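PDB 1H4V: histidine--tRNA ligase from Thermus thermophilus, which catalyses the ATP-dependent attachment of L-histidine to tRNA(His), releasing AMP and diphosphate, as a homodimeric class II aminoacyl-tRNA synthetase. Local coordinates for residues Q48-G53 against L78-T83; P109-E114 against Y121-Q126. One frame throughout, in Å; residues are numbered along the deposited sequence.

From the N terminus, the chain leaves strand 44-46, passes through 48-53, forms strands 67-69 and 75-78, and returns at 78-83, where interaction 1 closes this long loop just before helix 83-92. Interaction 2 comes later and encloses a shorter connection: it pairs the end of strand 102-111 with the start of strand 123-132 in one hairpin of the large catalytic sheet. The two contacts follow in series and neither nest nor cross, but they meet directly through residues 79-81. Arg79 NH1 probably bonds to Pro109 O, Arg79 O to Phe111 N, and Met110 packs against Arg79 and Glu81. The small three-stranded sheet is thus joined to the hairpin, and both contacts reach the second subunit.

Interaction 1. Residues Q48-G53 against L78-T83; sequences QVFEKG and LRPEGT
Phe50 and Pro80 form the apolar centre of this contact. Pro80 presents CD, with CG beside it, to one face of the Phe50 ring: Pro80 CD is 3.3 Å from the Phe50 ring centroid and 4° off the normal, a close CH-pi interaction. Pro80 CG adds to the overlap near the root of the aromatic side chain, 3.7 Å from Phe50 CG. On the opposite face sits Val49 CG1, from the preceding residue, so the ring is sandwiched between two aliphatic groups. Around the ring, Phe50 CZ approaches Arg79 CA at 4.0 Å, and Phe50 CD2 lies 3.9 Å from Glu81 CG. The Arg79 side chain approaches the ring most closely through CG; its guanidinium turns away to Pro109 O.

The polar part is a salt bridge between Lys52 and Glu81, which reach toward each other tip to tip. Lys52 NZ donates to Glu81 OE1 at 2.5 Å, a shortness not to be pressed at this resolution, approaching from above the carboxylate, 70° out of its plane. A bend at chi2 (-53°) turns Lys52 CD before the chain runs out extended to the ammonium group. The second carboxylate oxygen, Glu81 OE2, accepts from Ala84 N and caps the start of helix 83-92.

Beyond the two segments, Lys52 packs on Leu261 and Tyr263, Phe50 on Glu45, while Val49 touches Ala3 of the second subunit. Both segments belong to the catalytic region, and the Arg-Pro-Glu-Gly-Thr sequence is consistent with the histidine-binding part of this family's active site. Gripped at both oxygens, the Glu81 carboxylate has its orientation fixed in this ligand-free structure, and through it the 48-53 loop is joined to the start of helix 83-92.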
ATOM      1  N   GLN A  48      14.940  11.139  15.011  1.00 20.28           N
ATOM      2  CA  GLN A  48      15.171  10.531  16.317  1.00 22.45           C
ATOM      3  C   GLN A  48      14.387   9.240  16.542  1.00 21.42           C
ATOM      4  O   GLN A  48      14.766   8.419  17.366  1.00 22.58           O
ATOM      5  CB  GLN A  48      14.855  11.534  17.429  1.00 22.93           C
ATOM      6  CG  GLN A  48      13.449  12.086  17.395  1.00 31.60           C
ATOM      7  CD  GLN A  48      13.226  13.123  18.476  1.00 38.44           C
ATOM      8  OE1 GLN A  48      13.419  12.850  19.663  1.00 44.27           O
ATOM      9  NE2 GLN A  48      12.819  14.322  18.075  1.00 38.58           N
ATOM     10  N   VAL A  49      13.300   9.052  15.807  1.00 19.80           N
ATOM     11  CA  VAL A  49      12.510   7.844  15.977  1.00 18.17           C
ATOM     12  C   VAL A  49      13.350   6.633  15.608  1.00 19.38           C
ATOM     13  O   VAL A  49      13.262   5.577  16.245  1.00 15.67           O
ATOM     14  CB  VAL A  49      11.256   7.882  15.093  1.00 18.70           C
ATOM     15  CG1 VAL A  49      10.585   6.525  15.061  1.00 15.35           C
ATOM     16  CG2 VAL A  49      10.301   8.930  15.624  1.00 13.59           C
ATOM     17  N   PHE A  50      14.213   6.820  14.613  1.00 20.90           N
ATOM     18  CA  PHE A  50      15.052   5.739  14.119  1.00 23.39           C
ATOM     19  C   PHE A  50      16.500   5.675  14.573  1.00 26.39           C
ATOM     20  O   PHE A  50      17.233   4.794  14.127  1.00 26.39           O
ATOM     21  CB  PHE A  50      14.973   5.718  12.589  1.00 20.29           C
ATOM     22  CG  PHE A  50      13.572   5.525  12.069  1.00 21.80           C
ATOM     23  CD1 PHE A  50      12.947   6.512  11.318  1.00 21.22           C
ATOM     24  CD2 PHE A  50      12.868   4.360  12.362  1.00 13.91           C
ATOM     25  CE1 PHE A  50      11.643   6.343  10.868  1.00 21.10           C
ATOM     26  CE2 PHE A  50      11.569   4.187  11.917  1.00 17.79           C
ATOM     27  CZ  PHE A  50      10.952   5.174  11.170  1.00 18.40           C
ATOM     28  N   GLU A  51      16.919   6.590  15.447  1.00 30.51           N
ATOM     29  CA  GLU A  51      18.292   6.563  15.960  1.00 35.05           C
ATOM     30  C   GLU A  51      18.356   5.444  17.006  1.00 38.25           C
ATOM     31  O   GLU A  51      17.459   5.311  17.838  1.00 37.43           O
ATOM     32  CB  GLU A  51      18.667   7.923  16.562  1.00 34.99           C
ATOM     33  CG  GLU A  51      18.590   9.067  15.540  1.00 40.71           C
ATOM     34  CD  GLU A  51      19.051  10.412  16.091  1.00 48.94           C
ATOM     35  OE1 GLU A  51      18.567  10.819  17.173  1.00 52.42           O
ATOM     36  OE2 GLU A  51      19.893  11.070  15.433  1.00 52.45           O
ATOM     37  N   LYS A  52      19.406   4.627  16.952  1.00 42.93           N
ATOM     38  CA  LYS A  52      19.538   3.494  17.866  1.00 47.91           C
ATOM     39  C   LYS A  52      20.261   3.748  19.183  1.00 50.60           C
ATOM     40  O   LYS A  52      20.321   2.861  20.037  1.00 52.90           O
ATOM     41  CB  LYS A  52      20.217   2.330  17.144  1.00 47.65           C
ATOM     42  CG  LYS A  52      19.596   2.011  15.800  1.00 52.43           C
ATOM     43  CD  LYS A  52      18.102   1.796  15.923  1.00 56.58           C
ATOM     44  CE  LYS A  52      17.465   1.604  14.559  1.00 60.27           C
ATOM     45  NZ  LYS A  52      15.981   1.555  14.660  1.00 61.68           N
ATOM     46  N   GLY A  53      20.807   4.944  19.358  1.00 52.27           N
ATOM     47  CA  GLY A  53      21.516   5.237  20.591  1.00 54.49           C
ATOM     48  C   GLY A  53      22.849   5.906  20.324  1.00 55.78           C
ATOM     49  O   GLY A  53      23.275   6.019  19.175  1.00 55.56           O
ATOM     50  N   LEU A  78      13.233   8.871   6.052  1.00 20.32           N
ATOM     51  CA  LEU A  78      12.403   7.892   5.356  1.00 19.38           C
ATOM     52  C   LEU A  78      12.471   6.593   6.162  1.00 18.51           C
ATOM     53  O   LEU A  78      13.554   6.136   6.512  1.00 17.96           O
ATOM     54  CB  LEU A  78      12.944   7.665   3.940  1.00 18.56           C
ATOM     55  CG  LEU A  78      12.205   8.285   2.749  1.00 20.05           C
ATOM     56  CD1 LEU A  78      11.765   9.688   3.059  1.00 23.50           C
ATOM     57  CD2 LEU A  78      13.105   8.272   1.534  1.00 17.54           C
ATOM     58  N   ARG A  79      11.311   6.019   6.461  1.00 18.15           N
ATOM     59  CA  ARG A  79      11.228   4.785   7.236  1.00 20.10           C
ATOM     60  C   ARG A  79      12.206   3.683   6.788  1.00 19.91           C
ATOM     61  O   ARG A  79      12.097   3.158   5.680  1.00 21.32           O
ATOM     62  CB  ARG A  79       9.803   4.239   7.174  1.00 21.15           C
ATOM     63  CG  ARG A  79       9.586   3.013   8.023  1.00 22.42           C
ATOM     64  CD  ARG A  79       8.483   2.163   7.427  1.00 24.79           C
ATOM     65  NE  ARG A  79       7.192   2.819   7.511  1.00 29.00           N
ATOM     66  CZ  ARG A  79       6.241   2.702   6.597  1.00 22.14           C
ATOM     67  NH1 ARG A  79       6.449   1.963   5.522  1.00 19.84           N
ATOM     68  NH2 ARG A  79       5.077   3.305   6.777  1.00 23.61           N
ATOM     69  N   PRO A  80      13.171   3.321   7.656  1.00 18.50           N
ATOM     70  CA  PRO A  80      14.174   2.284   7.375  1.00 18.24           C
ATOM     71  C   PRO A  80      13.820   0.925   7.985  1.00 18.44           C
ATOM     72  O   PRO A  80      14.371  -0.103   7.598  1.00 19.74           O
ATOM     73  CB  PRO A  80      15.426   2.855   8.013  1.00 11.74           C
ATOM     74  CG  PRO A  80      14.870   3.428   9.267  1.00 15.17           C
ATOM     75  CD  PRO A  80      13.592   4.134   8.812  1.00 15.20           C
ATOM     76  N   GLU A  81      12.909   0.938   8.951  1.00 20.03           N
ATOM     77  CA  GLU A  81      12.479  -0.276   9.649  1.00 20.75           C
ATOM     78  C   GLU A  81      11.049  -0.065  10.124  1.00 19.12           C
ATOM     79  O   GLU A  81      10.543   1.051  10.109  1.00 17.29           O
ATOM     80  CB  GLU A  81      13.361  -0.537  10.875  1.00 18.32           C
ATOM     81  CG  GLU A  81      13.227   0.545  11.940  1.00 27.91           C
ATOM     82  CD  GLU A  81      13.672   0.080  13.315  1.00 36.46           C
ATOM     83  OE1 GLU A  81      14.845  -0.330  13.455  1.00 41.46           O
ATOM     84  OE2 GLU A  81      12.847   0.123  14.258  1.00 33.71           O
ATOM     85  N   GLY A  82      10.410  -1.134  10.577  1.00 20.06           N
ATOM     86  CA  GLY A  82       9.044  -1.007  11.040  1.00 19.24           C
ATOM     87  C   GLY A  82       8.834  -0.934  12.539  1.00 18.35           C
ATOM     88  O   GLY A  82       7.954  -0.199  13.000  1.00 18.37           O
ATOM     89  N   THR A  83       9.645  -1.672  13.293  1.00 18.47           N
ATOM     90  CA  THR A  83       9.508  -1.746  14.753  1.00 17.69           C
ATOM     91  C   THR A  83       9.442  -0.429  15.511  1.00 17.06           C
ATOM     92  O   THR A  83       8.487  -0.204  16.251  1.00 16.23           O
ATOM     93  CB  THR A  83      10.619  -2.618  15.389  1.00 20.49           C
ATOM     94  OG1 THR A  83      10.690  -3.879  14.705  1.00 19.21           O
ATOM     95  CG2 THR A  83      10.304  -2.883  16.871  1.00 18.17           C
TER

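Interaction 2. Residues P109-E114 against Y121-Q126; sequences PMFRAE and YRQFHQ
The Phe124 ring lies between Met110 and Arg112: Met110 CB makes a CH-pi contact on one face, 3.7 Å from the centroid, and Arg112 NH1 lies over the opposite face, offset toward the rim. Arg112 CB and Gln126 OE1 sit at its edge; Gln126 NE2 bonds to Asn128 OD1. Phe124 CD2 lies over one face of the Arg112 guanidinium, off-centre, the planes 26° apart. A bend at chi3 (69°) places Arg112 NE; in plane at the guanidinium edge, NH2 meets Glu114 OE2 at 3.2 Å, a salt bridge within the loop after strand 109-111, although Glu114 is poorly ordered. Gln123 OE1 lies at the Phe111 ring edge and bonds to Ile43 N of the second subunit.

The Phe-Arg-Ala-Glu sequence of this antiparallel hairpin matches motif 2 of class II synthetases, whose arginine typically binds ATP. Within these residues Met110 and Phe124 are a hydrogen-bonded pair, Met110 N to Phe124 O at 2.7 Å. Arg112 N to Arg122 O, 2.8 Å, extends the pairing.

The Met110 and Gln126 side chains cross at about a right angle. Beyond the strands, Glu114 CG lies against Arg122 CG, while the Arg122 guanidinium salt-bridges Asp70 of the second subunit.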
ATOM      1  N   PRO A 109       6.601  -0.127   2.337  1.00 13.63           N
ATOM      2  CA  PRO A 109       7.971   0.105   1.877  1.00 12.50           C
ATOM      3  C   PRO A 109       8.934   0.569   2.970  1.00 13.59           C
ATOM      4  O   PRO A 109       8.524   1.213   3.935  1.00 12.36           O
ATOM      5  CB  PRO A 109       7.784   1.159   0.789  1.00 12.37           C
ATOM      6  CG  PRO A 109       6.633   1.933   1.283  1.00 11.29           C
ATOM      7  CD  PRO A 109       5.676   0.843   1.726  1.00  9.78           C
ATOM      8  N   MET A 110      10.204   0.205   2.807  1.00 12.77           N
ATOM      9  CA  MET A 110      11.276   0.598   3.709  1.00 15.41           C
ATOM     10  C   MET A 110      12.344   1.185   2.789  1.00 16.13           C
ATOM     11  O   MET A 110      12.388   0.896   1.591  1.00 15.70           O
ATOM     12  CB  MET A 110      11.877  -0.586   4.456  1.00 13.83           C
ATOM     13  CG  MET A 110      10.916  -1.328   5.342  1.00 20.78           C
ATOM     14  SD  MET A 110      10.298  -0.335   6.693  1.00 21.31           S
ATOM     15  CE  MET A 110       8.864  -1.343   7.280  1.00 16.03           C
ATOM     16  N   PHE A 111      13.211   2.000   3.363  1.00 18.56           N
ATOM     17  CA  PHE A 111      14.232   2.687   2.596  1.00 21.03           C
ATOM     18  C   PHE A 111      15.601   2.511   3.209  1.00 22.03           C
ATOM     19  O   PHE A 111      15.815   2.747   4.390  1.00 24.83           O
ATOM     20  CB  PHE A 111      13.806   4.144   2.486  1.00 15.50           C
ATOM     21  CG  PHE A 111      12.443   4.297   1.893  1.00 12.81           C
ATOM     22  CD1 PHE A 111      12.273   4.270   0.510  1.00 13.53           C
ATOM     23  CD2 PHE A 111      11.318   4.370   2.709  1.00 10.72           C
ATOM     24  CE1 PHE A 111      10.997   4.317  -0.059  1.00 10.36           C
ATOM     25  CE2 PHE A 111      10.037   4.416   2.158  1.00  8.34           C
ATOM     26  CZ  PHE A 111       9.874   4.387   0.770  1.00  8.76           C
ATOM     27  N   ARG A 112      16.518   2.086   2.355  1.00 24.89           N
ATOM     28  CA  ARG A 112      17.905   1.777   2.699  1.00 29.06           C
ATOM     29  C   ARG A 112      18.752   2.591   1.715  1.00 30.26           C
ATOM     30  O   ARG A 112      18.535   2.525   0.513  1.00 27.78           O
ATOM     31  CB  ARG A 112      18.123   0.277   2.458  1.00 33.44           C
ATOM     32  CG  ARG A 112      19.328  -0.364   3.116  1.00 41.83           C
ATOM     33  CD  ARG A 112      19.141  -1.893   3.141  1.00 54.56           C
ATOM     34  NE  ARG A 112      19.208  -2.489   1.801  1.00 60.01           N
ATOM     35  CZ  ARG A 112      18.654  -3.664   1.481  1.00 62.84           C
ATOM     36  NH1 ARG A 112      17.981  -4.368   2.391  1.00 62.25           N
ATOM     37  NH2 ARG A 112      18.782  -4.172   0.262  1.00 64.28           N
ATOM     38  N   ALA A 113      19.710   3.355   2.211  1.00 34.22           N
ATOM     39  CA  ALA A 113      20.532   4.162   1.322  1.00 40.58           C
ATOM     40  C   ALA A 113      21.887   3.518   0.982  1.00 46.10           C
ATOM     41  O   ALA A 113      22.906   3.838   1.578  1.00 48.46           O
ATOM     42  CB  ALA A 113      20.740   5.528   1.928  1.00 33.01           C
ATOM     43  N   GLU A 114      21.886   2.609   0.013  1.00 53.43           N
ATOM     44  CA  GLU A 114      23.098   1.950  -0.448  1.00 61.07           C
ATOM     45  C   GLU A 114      23.462   2.599  -1.769  1.00 64.52           C
ATOM     46  O   GLU A 114      22.693   3.408  -2.300  1.00 66.51           O
ATOM     47  CB  GLU A 114      22.851   0.451  -0.636  1.00 65.85           C
ATOM     48  CG  GLU A 114      21.725   0.096  -1.611  1.00 75.28           C
ATOM     49  CD  GLU A 114      21.506  -1.426  -1.749  1.00 80.97           C
ATOM     50  OE1 GLU A 114      22.373  -2.089  -2.347  1.00 84.80           O
ATOM     51  OE2 GLU A 114      20.483  -1.929  -1.246  1.00 84.39           O
ATOM     52  N   TYR A 121      18.391  -3.552  -3.289  1.00 27.11           N
ATOM     53  CA  TYR A 121      17.197  -2.720  -3.177  1.00 27.30           C
ATOM     54  C   TYR A 121      17.386  -1.561  -2.208  1.00 25.09           C
ATOM     55  O   TYR A 121      17.855  -1.761  -1.092  1.00 25.46           O
ATOM     56  CB  TYR A 121      15.990  -3.540  -2.698  1.00 25.88           C
ATOM     57  CG  TYR A 121      15.401  -4.492  -3.727  1.00 30.95           C
ATOM     58  CD1 TYR A 121      14.818  -4.012  -4.908  1.00 36.20           C
ATOM     59  CD2 TYR A 121      15.402  -5.874  -3.506  1.00 34.93           C
ATOM     60  CE1 TYR A 121      14.248  -4.882  -5.836  1.00 34.32           C
ATOM     61  CE2 TYR A 121      14.839  -6.753  -4.425  1.00 35.46           C
ATOM     62  CZ  TYR A 121      14.261  -6.253  -5.585  1.00 36.65           C
ATOM     63  OH  TYR A 121      13.693  -7.128  -6.487  1.00 36.68           O
ATOM     64  N   ARG A 122      17.028  -0.354  -2.639  1.00 22.55           N
ATOM     65  CA  ARG A 122      17.114   0.817  -1.776  1.00 21.51           C
ATOM     66  C   ARG A 122      15.696   1.049  -1.270  1.00 19.88           C
ATOM     67  O   ARG A 122      15.493   1.667  -0.227  1.00 19.36           O
ATOM     68  CB  ARG A 122      17.678   2.015  -2.538  1.00 23.30           C
ATOM     69  CG  ARG A 122      19.191   1.911  -2.742  1.00 25.34           C
ATOM     70  CD  ARG A 122      19.682   2.836  -3.843  1.00 32.31           C
ATOM     71  NE  ARG A 122      20.005   4.171  -3.360  1.00 36.02           N
ATOM     72  CZ  ARG A 122      20.080   5.241  -4.144  1.00 43.65           C
ATOM     73  NH1 ARG A 122      19.843   5.126  -5.449  1.00 40.97           N
ATOM     74  NH2 ARG A 122      20.409   6.421  -3.630  1.00 45.33           N
ATOM     75  N   GLN A 123      14.716   0.548  -2.022  1.00 17.91           N
ATOM     76  CA  GLN A 123      13.322   0.591  -1.586  1.00 16.00           C
ATOM     77  C   GLN A 123      12.866  -0.856  -1.636  1.00 14.81           C
ATOM     78  O   GLN A 123      12.879  -1.481  -2.697  1.00 15.26           O
ATOM     79  CB  GLN A 123      12.381   1.414  -2.487  1.00 13.39           C
ATOM     80  CG  GLN A 123      10.941   1.405  -1.901  1.00 16.29           C
ATOM     81  CD  GLN A 123       9.887   2.204  -2.675  1.00 17.16           C
ATOM     82  OE1 GLN A 123      10.124   3.329  -3.107  1.00 23.62           O
ATOM     83  NE2 GLN A 123       8.700   1.627  -2.815  1.00 13.48           N
ATOM     84  N   PHE A 124      12.506  -1.411  -0.486  1.00 13.00           N
ATOM     85  CA  PHE A 124      12.015  -2.779  -0.457  1.00 12.26           C
ATOM     86  C   PHE A 124      10.754  -2.766   0.374  1.00 12.47           C
ATOM     87  O   PHE A 124      10.387  -1.729   0.922  1.00 14.98           O
ATOM     88  CB  PHE A 124      13.064  -3.740   0.130  1.00 12.67           C
ATOM     89  CG  PHE A 124      13.598  -3.330   1.491  1.00 11.75           C
ATOM     90  CD1 PHE A 124      13.129  -3.938   2.648  1.00 11.23           C
ATOM     91  CD2 PHE A 124      14.588  -2.352   1.603  1.00 12.58           C
ATOM     92  CE1 PHE A 124      13.634  -3.593   3.900  1.00  8.47           C
ATOM     93  CE2 PHE A 124      15.103  -1.989   2.850  1.00 11.57           C
ATOM     94  CZ  PHE A 124      14.623  -2.615   4.002  1.00 14.01           C
ATOM     95  N   HIS A 125      10.074  -3.899   0.447  1.00 12.27           N
ATOM     96  CA  HIS A 125       8.852  -3.989   1.228  1.00 13.09           C
ATOM     97  C   HIS A 125       8.966  -5.104   2.247  1.00 13.95           C
ATOM     98  O   HIS A 125       9.585  -6.144   2.000  1.00 14.41           O
ATOM     99  CB  HIS A 125       7.658  -4.256   0.313  1.00 14.19           C
ATOM    100  CG  HIS A 125       7.453  -3.206  -0.731  1.00 21.80           C
ATOM    101  ND1 HIS A 125       8.279  -3.075  -1.829  1.00 28.74           N
ATOM    102  CD2 HIS A 125       6.546  -2.206  -0.823  1.00 23.84           C
ATOM    103  CE1 HIS A 125       7.891  -2.038  -2.549  1.00 25.82           C
ATOM    104  NE2 HIS A 125       6.842  -1.493  -1.961  1.00 30.51           N
ATOM    105  N   GLN A 126       8.403  -4.888   3.418  1.00 14.55           N
ATOM    106  CA  GLN A 126       8.447  -5.941   4.401  1.00 15.55           C
ATOM    107  C   GLN A 126       7.183  -5.978   5.206  1.00 14.12           C
ATOM    108  O   GLN A 126       6.426  -4.998   5.250  1.00 13.47           O
ATOM    109  CB  GLN A 126       9.672  -5.819   5.323  1.00 19.05           C
ATOM    110  CG  GLN A 126       9.865  -4.535   6.073  1.00 21.68           C
ATOM    111  CD  GLN A 126      11.017  -4.643   7.085  1.00 24.88           C
ATOM    112  OE1 GLN A 126      12.106  -5.127   6.759  1.00 19.89           O
ATOM    113  NE2 GLN A 126      10.775  -4.191   8.313  1.00 23.67           N
TER